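Local atomic coordinates of Poly(A) ribonuclease pop2 (Schizosaccharomyces pombe, PDB entry 2P51), a protein that removes poly(A) tails from mRNA as the catalytic 3'-exoribonuclease of the CCR4-NOT complex, releasing 5'-AMP with the help of divalent metal ions. Residues 50-55 against 171-176; 204-210 against 248-252; 156-160 against 198-202. The contacts are given in a common frame with arbitrary orientation. Numbering follows the deposited sequence.

Contact 1 (50-55 against 171-176); sequences MDTEFP and YDFAYL. With MG (magnesium ion), chain C; MG (magnesium ion), chain B.
Phe54 lays one face of its ring over Tyr175, with CG 3.3 Å from Tyr175 CE1; the two planes, 28° apart, are slid so far that the rings barely overlap. Its chi1 is p, and CZ reaches Tyr171 CB at 3.6 Å, completing an aromatic cluster. Residues 50-53 are extended, and the helical segment 171-176 crosses them at 82°, axes 7.7 Å apart, with Thr52 CA and Asp172 CA nearest (5.4 Å). This crossing builds the two-metal centre of a DEDD nuclease on an RNase H-like fold: Asp51 and Glu53 come from the strand, Asp172 from the helix, and Asp241, on helix 238-257, joins the second site. Asp51 (chi1 t) bridges the ions, OD1 binding MG of chain B at 2.0 Å and OD2 MG of chain C at 2.1 Å. Asp172 OD2 binds MG of chain B at 2.1 Å, with four waters; Glu53 OE2 binds MG of chain C at 2.1 Å. Asp172 OD1 accepts from Thr52 OG1 (2.7 Å) and weakly from Thr52 N (3.3 Å). At the segment's start, Met50 SD lies 3.7 Å from Asp172 CB and 4.0 Å from Leu176 CD1, while Met50 CE makes an off-centre CH-pi contact with Phe173, 4.3 Å from the ring centroid.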
loop_
_atom_site.group_PDB
_atom_site.type_symbol
_atom_site.label_atom_id
_atom_site.label_comp_id
_atom_site.label_asym_id
_atom_site.label_seq_id
_atom_site.Cartn_x
_atom_site.Cartn_y
_atom_site.Cartn_z
ATOM N N MET A 50 4.141 -0.140 2.006
ATOM C CA MET A 50 3.090 -0.644 1.116
ATOM C C MET A 50 2.499 0.477 0.286
ATOM O O MET A 50 2.394 1.632 0.742
ATOM C CB MET A 50 1.995 -1.335 1.958
ATOM C CG MET A 50 0.789 -1.869 1.234
ATOM S SD MET A 50 -0.503 -0.610 0.980
ATOM C CE MET A 50 -1.183 -0.568 2.658
ATOM N N ASP A 51 2.111 0.048 -0.927
ATOM C CA ASP A 51 1.316 0.890 -1.815
ATOM C C ASP A 51 0.343 0.008 -2.597
ATOM O O ASP A 51 0.619 -1.225 -2.656
ATOM C CB ASP A 51 2.174 1.680 -2.823
ATOM C CG ASP A 51 1.375 2.710 -3.616
ATOM O OD1 ASP A 51 0.418 3.281 -3.034
ATOM O OD2 ASP A 51 1.746 2.908 -4.789
ATOM N N THR A 52 -0.703 0.590 -3.194
ATOM C CA THR A 52 -1.539 -0.220 -4.073
ATOM C C THR A 52 -1.840 0.586 -5.344
ATOM O O THR A 52 -1.751 1.808 -5.349
ATOM C CB THR A 52 -2.917 -0.622 -3.489
ATOM O OG1 THR A 52 -3.781 0.513 -3.466
ATOM C CG2 THR A 52 -2.766 -1.197 -2.057
ATOM N N GLU A 53 -2.150 -0.104 -6.441
ATOM C CA GLU A 53 -2.698 0.578 -7.598
ATOM C C GLU A 53 -4.135 0.029 -7.792
ATOM O O GLU A 53 -4.398 -1.168 -7.566
ATOM C CB GLU A 53 -1.878 0.367 -8.864
ATOM C CG GLU A 53 -0.405 0.738 -8.785
ATOM C CD GLU A 53 -0.140 2.165 -8.397
ATOM O OE1 GLU A 53 -0.873 3.078 -8.792
ATOM O OE2 GLU A 53 0.860 2.392 -7.648
ATOM N N PHE A 54 -5.046 0.867 -8.233
ATOM C CA PHE A 54 -6.457 0.543 -8.384
ATOM C C PHE A 54 -7.027 1.520 -9.409
ATOM O O PHE A 54 -6.331 2.482 -9.786
ATOM C CB PHE A 54 -7.161 0.642 -7.031
ATOM C CG PHE A 54 -6.933 1.965 -6.322
ATOM C CD1 PHE A 54 -7.754 3.063 -6.572
ATOM C CD2 PHE A 54 -5.904 2.082 -5.382
ATOM C CE1 PHE A 54 -7.551 4.260 -5.922
ATOM C CE2 PHE A 54 -5.680 3.292 -4.746
ATOM C CZ PHE A 54 -6.524 4.365 -5.020
ATOM N N PRO A 55 -8.204 1.271 -9.925
ATOM C CA PRO A 55 -8.668 2.044 -11.103
ATOM C C PRO A 55 -9.304 3.384 -10.788
ATOM O O PRO A 55 -10.290 3.804 -11.416
ATOM C CB PRO A 55 -9.653 1.087 -11.777
ATOM C CG PRO A 55 -10.073 0.088 -10.789
ATOM C CD PRO A 55 -9.144 0.164 -9.596
ATOM N N TYR A 171 -7.037 4.779 0.972
ATOM C CA TYR A 171 -7.428 3.795 -0.039
ATOM C C TYR A 171 -6.547 2.561 0.014
ATOM O O TYR A 171 -7.087 1.446 -0.116
ATOM C CB TYR A 171 -7.382 4.382 -1.481
ATOM C CG TYR A 171 -8.584 5.226 -1.837
ATOM C CD1 TYR A 171 -8.760 6.518 -1.303
ATOM C CD2 TYR A 171 -9.557 4.779 -2.745
ATOM C CE1 TYR A 171 -9.861 7.307 -1.644
ATOM C CE2 TYR A 171 -10.646 5.587 -3.064
ATOM C CZ TYR A 171 -10.818 6.836 -2.536
ATOM O OH TYR A 171 -11.908 7.631 -2.859
ATOM N N ASP A 172 -5.244 2.731 0.149
ATOM C CA ASP A 172 -4.312 1.616 0.122
ATOM C C ASP A 172 -4.632 0.614 1.232
ATOM O O ASP A 172 -4.736 -0.618 1.018
ATOM C CB ASP A 172 -2.896 2.166 0.223
ATOM C CG ASP A 172 -2.387 2.908 -0.972
ATOM O OD1 ASP A 172 -2.980 2.668 -2.064
ATOM O OD2 ASP A 172 -1.468 3.757 -0.902
ATOM N N PHE A 173 -4.828 1.142 2.461
ATOM C CA PHE A 173 -5.168 0.243 3.578
ATOM C C PHE A 173 -6.571 -0.341 3.363
ATOM O O PHE A 173 -6.812 -1.519 3.704
ATOM C CB PHE A 173 -5.153 0.958 4.929
ATOM C CG PHE A 173 -3.867 0.885 5.713
ATOM C CD1 PHE A 173 -3.209 -0.322 5.900
ATOM C CD2 PHE A 173 -3.310 2.019 6.253
ATOM C CE1 PHE A 173 -2.004 -0.468 6.612
ATOM C CE2 PHE A 173 -2.137 1.895 6.975
ATOM C CZ PHE A 173 -1.471 0.700 7.160
ATOM N N ALA A 174 -7.526 0.432 2.848
ATOM C CA ALA A 174 -8.878 -0.093 2.617
ATOM C C ALA A 174 -8.807 -1.269 1.649
ATOM O O ALA A 174 -9.524 -2.284 1.831
ATOM C CB ALA A 174 -9.838 0.984 2.150
ATOM N N TYR A 175 -7.962 -1.181 0.608
ATOM C CA TYR A 175 -7.897 -2.308 -0.351
ATOM C C TYR A 175 -7.335 -3.553 0.316
ATOM O O TYR A 175 -7.799 -4.652 -0.025
ATOM C CB TYR A 175 -7.050 -1.920 -1.567
ATOM C CG TYR A 175 -7.949 -1.326 -2.652
ATOM C CD1 TYR A 175 -7.959 0.005 -3.011
ATOM C CD2 TYR A 175 -8.810 -2.205 -3.289
ATOM C CE1 TYR A 175 -8.798 0.515 -4.013
ATOM C CE2 TYR A 175 -9.645 -1.722 -4.260
ATOM C CZ TYR A 175 -9.651 -0.383 -4.625
ATOM O OH TYR A 175 -10.517 0.011 -5.607
ATOM N N LEU A 176 -6.392 -3.399 1.235
ATOM C CA LEU A 176 -5.862 -4.593 1.883
ATOM C C LEU A 176 -6.917 -5.148 2.836
ATOM O O LEU A 176 -7.085 -6.380 2.932
ATOM C CB LEU A 176 -4.537 -4.377 2.634
ATOM C CG LEU A 176 -3.289 -4.660 1.760
ATOM C CD1 LEU A 176 -3.160 -3.593 0.678
ATOM C CD2 LEU A 176 -2.052 -4.775 2.629
HETATM MG MG MG C . 1.318 4.061 -6.468
HETATM MG MG MG B . -0.571 4.961 -2.403
HETATM O O HOH W 1 0.350 3.630 1.290
HETATM O O HOH W 2 -0.720 4.220 -5.877
HETATM O O HOH W 3 -2.227 4.669 -3.604
HETATM O O HOH W 4 0.932 5.538 -1.117
HETATM O O HOH W 5 0.244 5.974 -3.930
HETATM O O HOH W 6 -1.494 6.730 -1.656
#

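Contact 2 (204-210 against 248-252); sequences YDIKYIM and IFFEI
Segment 204-210 leaves a strand at 204-205 and turns directly into a helix that begins at Ile206 and widens to a pi-type turn at 208-210; segment 248-252 is helical throughout. The two helical pieces run in roughly the same direction, at 30°, with axes 11.4 Å apart. Ile206 CA lies 6.7 Å from Phe249 CA, and Met210 CA 8.5 Å from Ile252 CA. Asp205 marks the change of backbone as the N-cap: its OD1 accepts from Lys207 N at 2.8 Å and weakly from Tyr208 N at 3.4 Å, while OD2 is held by Ser169 and the backbone of Tyr270. An edge strand thus passes without a connecting loop into a helix that packs on the long helix 238-257, at the border of the RNase H-like sheet. The interface itself has no hydrogen bond and is apolar. Ile206, in the m,t rotamer, points into it, with CD1 3.7 Å from Phe249 CB, and CG2 3.6 Å from Ile252 CD1 and 4.1 Å from Ile248 CG2. One turn on, Met210 leaves the backbone sideways but folds, with all three chi angles m, to bring SD within 3.5 Å of Ile252 CD1. At the strand end, Tyr204 CD2 lies 4.1 Å from Phe249 CE1; their rings, with planes at 24° and centroids 5.8 Å apart, barely overlap, and Phe249 (chi1 t) also touches Ile165 of the adjacent strand.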
loop_
_atom_site.group_PDB
_atom_site.type_symbol
_atom_site.label_atom_id
_atom_site.label_comp_id
_atom_site.label_asym_id
_atom_site.label_seq_id
_atom_site.Cartn_x
_atom_site.Cartn_y
_atom_site.Cartn_z
ATOM N N TYR A 204 2.544 3.579 10.327
ATOM C CA TYR A 204 2.799 5.021 10.158
ATOM C C TYR A 204 2.375 5.442 8.749
ATOM O O TYR A 204 2.644 4.655 7.807
ATOM C CB TYR A 204 4.272 5.390 10.357
ATOM C CG TYR A 204 4.796 5.112 11.752
ATOM C CD1 TYR A 204 4.493 5.962 12.812
ATOM C CD2 TYR A 204 5.591 4.012 11.986
ATOM C CE1 TYR A 204 4.966 5.717 14.087
ATOM C CE2 TYR A 204 6.065 3.766 13.255
ATOM C CZ TYR A 204 5.758 4.608 14.297
ATOM O OH TYR A 204 6.257 4.321 15.566
ATOM N N ASP A 205 1.759 6.602 8.666
ATOM C CA ASP A 205 1.405 7.192 7.375
ATOM C C ASP A 205 2.345 8.373 7.161
ATOM O O ASP A 205 2.207 9.385 7.865
ATOM C CB ASP A 205 -0.069 7.598 7.353
ATOM C CG ASP A 205 -0.504 8.160 6.013
ATOM O OD1 ASP A 205 0.365 8.677 5.237
ATOM O OD2 ASP A 205 -1.713 8.125 5.693
ATOM N N ILE A 206 3.265 8.254 6.218
ATOM C CA ILE A 206 4.265 9.318 5.992
ATOM C C ILE A 206 3.583 10.633 5.602
ATOM O O ILE A 206 4.150 11.685 5.889
ATOM C CB ILE A 206 5.262 8.880 4.902
ATOM C CG1 ILE A 206 6.122 7.700 5.359
ATOM C CG2 ILE A 206 6.145 10.026 4.395
ATOM C CD1 ILE A 206 6.946 7.110 4.207
ATOM N N LYS A 207 2.421 10.571 4.933
ATOM C CA LYS A 207 1.729 11.820 4.601
ATOM C C LYS A 207 1.215 12.520 5.854
ATOM O O LYS A 207 1.260 13.760 5.986
ATOM C CB LYS A 207 0.520 11.574 3.687
ATOM C CG LYS A 207 -0.207 12.869 3.269
ATOM C CD LYS A 207 0.472 13.634 2.168
ATOM C CE LYS A 207 -0.316 14.934 1.887
ATOM N NZ LYS A 207 0.533 15.815 1.028
ATOM N N TYR A 208 0.693 11.718 6.783
ATOM C CA TYR A 208 0.295 12.307 8.045
ATOM C C TYR A 208 1.512 12.944 8.728
ATOM O O TYR A 208 1.480 14.055 9.241
ATOM C CB TYR A 208 -0.324 11.233 8.972
ATOM C CG TYR A 208 -0.584 11.771 10.373
ATOM C CD1 TYR A 208 -1.749 12.514 10.611
ATOM C CD2 TYR A 208 0.295 11.556 11.454
ATOM C CE1 TYR A 208 -1.991 13.005 11.881
ATOM C CE2 TYR A 208 0.043 12.060 12.718
ATOM C CZ TYR A 208 -1.114 12.788 12.918
ATOM O OH TYR A 208 -1.407 13.303 14.153
ATOM N N ILE A 209 2.628 12.206 8.780
ATOM C CA ILE A 209 3.825 12.725 9.444
ATOM C C ILE A 209 4.315 13.995 8.746
ATOM O O ILE A 209 4.544 15.022 9.426
ATOM C CB ILE A 209 4.931 11.652 9.487
ATOM C CG1 ILE A 209 4.522 10.400 10.238
ATOM C CG2 ILE A 209 6.196 12.296 10.082
ATOM C CD1 ILE A 209 5.516 9.246 10.189
ATOM N N MET A 210 4.454 13.951 7.410
ATOM C CA MET A 210 5.062 15.085 6.718
ATOM C C MET A 210 4.097 16.257 6.688
ATOM O O MET A 210 4.541 17.373 7.018
ATOM C CB MET A 210 5.527 14.744 5.294
ATOM C CG MET A 210 6.684 13.738 5.328
ATOM S SD MET A 210 8.173 14.569 5.948
ATOM C CE MET A 210 8.696 15.393 4.431
ATOM N N ILE A 248 11.974 6.831 1.874
ATOM C CA ILE A 248 11.631 8.134 2.469
ATOM C C ILE A 248 11.404 8.011 3.985
ATOM O O ILE A 248 11.814 8.897 4.767
ATOM C CB ILE A 248 10.431 8.743 1.734
ATOM C CG1 ILE A 248 10.761 9.219 0.302
ATOM C CG2 ILE A 248 9.833 9.897 2.534
ATOM C CD1 ILE A 248 9.432 9.330 -0.462
ATOM N N PHE A 249 10.744 6.915 4.385
ATOM C CA PHE A 249 10.478 6.770 5.823
ATOM C C PHE A 249 11.777 6.798 6.617
ATOM O O PHE A 249 11.889 7.527 7.604
ATOM C CB PHE A 249 9.706 5.464 6.134
ATOM C CG PHE A 249 9.578 5.222 7.642
ATOM C CD1 PHE A 249 8.674 5.957 8.392
ATOM C CD2 PHE A 249 10.382 4.265 8.265
ATOM C CE1 PHE A 249 8.558 5.731 9.760
ATOM C CE2 PHE A 249 10.262 4.047 9.635
ATOM C CZ PHE A 249 9.368 4.780 10.383
ATOM N N PHE A 250 12.784 6.013 6.196
ATOM C CA PHE A 250 14.001 5.936 7.031
ATOM C C PHE A 250 14.732 7.282 6.993
ATOM O O PHE A 250 15.340 7.704 7.997
ATOM C CB PHE A 250 14.882 4.770 6.610
ATOM C CG PHE A 250 14.214 3.461 7.081
ATOM C CD1 PHE A 250 14.325 3.088 8.405
ATOM C CD2 PHE A 250 13.486 2.667 6.191
ATOM C CE1 PHE A 250 13.724 1.918 8.865
ATOM C CE2 PHE A 250 12.911 1.487 6.631
ATOM C CZ PHE A 250 13.044 1.121 7.952
ATOM N N GLU A 251 14.649 7.963 5.836
ATOM C CA GLU A 251 15.371 9.255 5.776
ATOM C C GLU A 251 14.676 10.282 6.655
ATOM O O GLU A 251 15.375 11.064 7.332
ATOM C CB GLU A 251 15.460 9.744 4.319
ATOM C CG GLU A 251 16.315 10.987 4.152
ATOM C CD GLU A 251 17.766 10.856 4.562
ATOM O OE1 GLU A 251 18.222 9.690 4.651
ATOM O OE2 GLU A 251 18.436 11.898 4.788
ATOM N N ILE A 252 13.358 10.353 6.676
ATOM C CA ILE A 252 12.604 11.271 7.539
ATOM C C ILE A 252 12.857 10.942 8.999
ATOM O O ILE A 252 13.054 11.806 9.870
ATOM C CB ILE A 252 11.093 11.111 7.161
ATOM C CG1 ILE A 252 10.778 11.827 5.834
ATOM C CG2 ILE A 252 10.168 11.458 8.292
ATOM C CD1 ILE A 252 9.340 11.316 5.456
#

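Contact 3 (156-160 against 198-202); sequences LVLQE and IYFPK
Val157, extended at phi/psi -110/164, begins the contact by setting CB 3.3 Å from Tyr199 O and CG1 3.7 Å from Phe200 CE1, while CG2 meets the edge of the Tyr199 ring. Leu158 follows with a positive phi (65/18), a left-handed conformation that turns the chain. Its amide N donates to Tyr199 O at 2.8 Å and a nearly straight 172°, and Leu158 CA and Tyr199 CA are 4.5 Å apart. The loop before strand 163-166 thus meets the C-terminal end of helix 189-199: the carbonyl belongs to its last helical residue, and Phe200 is the first to depart from helical angles. The Leu158 side chain (m,t) starts away from the partner but doubles back, so that CD2 lies over one face of Tyr199, 4.0 Å from CD1, and 3.8 Å from Ile198 CG2. Gln159 and Glu160 then run past the ring of Pro201, whose CG is 3.7 Å from Gln159 C and 3.8 Å from Glu160 N. Glu160 O finally approaches Lys202 CD at 4.0 Å, the lysine amine itself bonding to Thr163. In strand 163-166, Trp164 meets Phe200 edge-to-face, and both Tyr199 and Phe200 pack against Met180 of helix 170-181.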
loop_
_atom_site.group_PDB
_atom_site.type_symbol
_atom_site.label_atom_id
_atom_site.label_comp_id
_atom_site.label_asym_id
_atom_site.label_seq_id
_atom_site.Cartn_x
_atom_site.Cartn_y
_atom_site.Cartn_z
ATOM N N LEU A 156 2.841 -11.149 8.621
ATOM C CA LEU A 156 2.972 -9.710 8.398
ATOM C C LEU A 156 1.831 -8.959 9.086
ATOM O O LEU A 156 2.062 -7.768 9.418
ATOM C CB LEU A 156 2.963 -9.403 6.909
ATOM C CG LEU A 156 4.316 -9.494 6.156
ATOM C CD1 LEU A 156 4.836 -10.946 6.098
ATOM C CD2 LEU A 156 4.189 -8.878 4.778
ATOM N N VAL A 157 0.644 -9.592 9.221
ATOM C CA VAL A 157 -0.478 -8.868 9.857
ATOM C C VAL A 157 -0.791 -9.461 11.227
ATOM O O VAL A 157 -0.312 -10.570 11.504
ATOM C CB VAL A 157 -1.726 -8.832 8.957
ATOM C CG1 VAL A 157 -1.431 -8.065 7.670
ATOM C CG2 VAL A 157 -2.234 -10.245 8.656
ATOM N N LEU A 158 -1.538 -8.756 12.053
ATOM C CA LEU A 158 -1.915 -9.208 13.400
ATOM C C LEU A 158 -0.699 -9.333 14.322
ATOM O O LEU A 158 -0.702 -9.986 15.369
ATOM C CB LEU A 158 -2.717 -10.519 13.365
ATOM C CG LEU A 158 -4.020 -10.501 12.537
ATOM C CD1 LEU A 158 -4.446 -11.904 12.095
ATOM C CD2 LEU A 158 -5.170 -9.863 13.323
ATOM N N GLN A 159 0.418 -8.704 13.971
ATOM C CA GLN A 159 1.628 -8.851 14.750
ATOM C C GLN A 159 2.253 -7.490 15.087
ATOM O O GLN A 159 2.690 -6.756 14.206
ATOM C CB GLN A 159 2.657 -9.694 13.981
ATOM C CG GLN A 159 2.257 -11.124 13.709
ATOM C CD GLN A 159 2.313 -12.059 14.905
ATOM O OE1 GLN A 159 1.836 -13.200 14.789
ATOM N NE2 GLN A 159 2.888 -11.590 16.014
ATOM N N GLU A 160 2.345 -7.230 16.389
ATOM C CA GLU A 160 2.912 -5.979 16.861
ATOM C C GLU A 160 4.390 -5.858 16.506
ATOM O O GLU A 160 5.006 -4.771 16.503
ATOM C CB GLU A 160 2.646 -5.908 18.379
ATOM C CG GLU A 160 3.929 -5.820 19.155
ATOM C CD GLU A 160 4.184 -4.685 20.112
ATOM O OE1 GLU A 160 3.624 -3.565 19.995
ATOM O OE2 GLU A 160 4.996 -4.937 21.023
ATOM N N ILE A 198 -6.449 -3.690 14.250
ATOM C CA ILE A 198 -6.151 -5.074 14.731
ATOM C C ILE A 198 -5.247 -5.806 13.755
ATOM O O ILE A 198 -4.314 -6.524 14.134
ATOM C CB ILE A 198 -7.484 -5.797 14.955
ATOM C CG1 ILE A 198 -8.270 -5.230 16.155
ATOM C CG2 ILE A 198 -7.308 -7.311 15.063
ATOM C CD1 ILE A 198 -9.703 -5.724 16.181
ATOM N N TYR A 199 -5.517 -5.656 12.441
ATOM C CA TYR A 199 -4.654 -6.291 11.449
ATOM C C TYR A 199 -3.304 -5.599 11.288
ATOM O O TYR A 199 -2.318 -6.300 10.999
ATOM C CB TYR A 199 -5.359 -6.307 10.065
ATOM C CG TYR A 199 -6.455 -7.345 10.014
ATOM C CD1 TYR A 199 -6.199 -8.680 9.645
ATOM C CD2 TYR A 199 -7.764 -6.976 10.335
ATOM C CE1 TYR A 199 -7.246 -9.611 9.603
ATOM C CE2 TYR A 199 -8.804 -7.901 10.300
ATOM C CZ TYR A 199 -8.527 -9.226 9.941
ATOM O OH TYR A 199 -9.578 -10.133 9.901
ATOM N N PHE A 200 -3.257 -4.273 11.451
ATOM C CA PHE A 200 -2.037 -3.489 11.299
ATOM C C PHE A 200 -1.798 -2.717 12.604
ATOM O O PHE A 200 -1.987 -1.497 12.650
ATOM C CB PHE A 200 -2.166 -2.492 10.137
ATOM C CG PHE A 200 -2.559 -3.220 8.836
ATOM C CD1 PHE A 200 -1.595 -3.817 8.048
ATOM C CD2 PHE A 200 -3.886 -3.273 8.414
ATOM C CE1 PHE A 200 -1.916 -4.449 6.853
ATOM C CE2 PHE A 200 -4.226 -3.922 7.223
ATOM C CZ PHE A 200 -3.230 -4.513 6.424
ATOM N N PRO A 201 -1.443 -3.398 13.688
ATOM C CA PRO A 201 -1.402 -2.746 14.980
ATOM C C PRO A 201 -0.324 -1.685 15.124
ATOM O O PRO A 201 -0.432 -0.865 16.048
ATOM C CB PRO A 201 -1.134 -3.905 15.950
ATOM C CG PRO A 201 -0.479 -4.970 15.093
ATOM C CD PRO A 201 -1.182 -4.869 13.758
ATOM N N LYS A 202 0.693 -1.683 14.279
ATOM C CA LYS A 202 1.745 -0.661 14.329
ATOM C C LYS A 202 1.969 -0.129 12.926
ATOM O O LYS A 202 2.564 -0.835 12.095
ATOM C CB LYS A 202 3.019 -1.284 14.887
ATOM C CG LYS A 202 4.231 -0.356 14.887
ATOM C CD LYS A 202 5.385 -0.902 15.732
ATOM C CE LYS A 202 6.428 0.177 15.887
ATOM N NZ LYS A 202 7.707 -0.015 15.184
#

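In the fold
Only contact 1 binds the metals; the other two show how the surrounding fold is assembled. Contacts 1 and 3, with centres 17 Å apart, cross along the chain and touch directly, Phe173 CE1 lying 3.6 Å from Phe200 CG and Leu176 CD2 4.0 Å from Phe200 CZ. Apolar packing therefore runs from the metal-bearing helix 170-181 to the end of helix 189-199, with Phe200 about 13 Å from a magnesium by its side chain. Residues 203-205 then form the edge strand that carries the chain from contact 3 into contact 2. Contacts 1 and 2 reach the same sheet without touching, their nearest atoms about 6 Å apart. Helix 238-257, packed in contact 2, also supplies the metal ligand Asp241, about 9 Å from Ile248 between side chains.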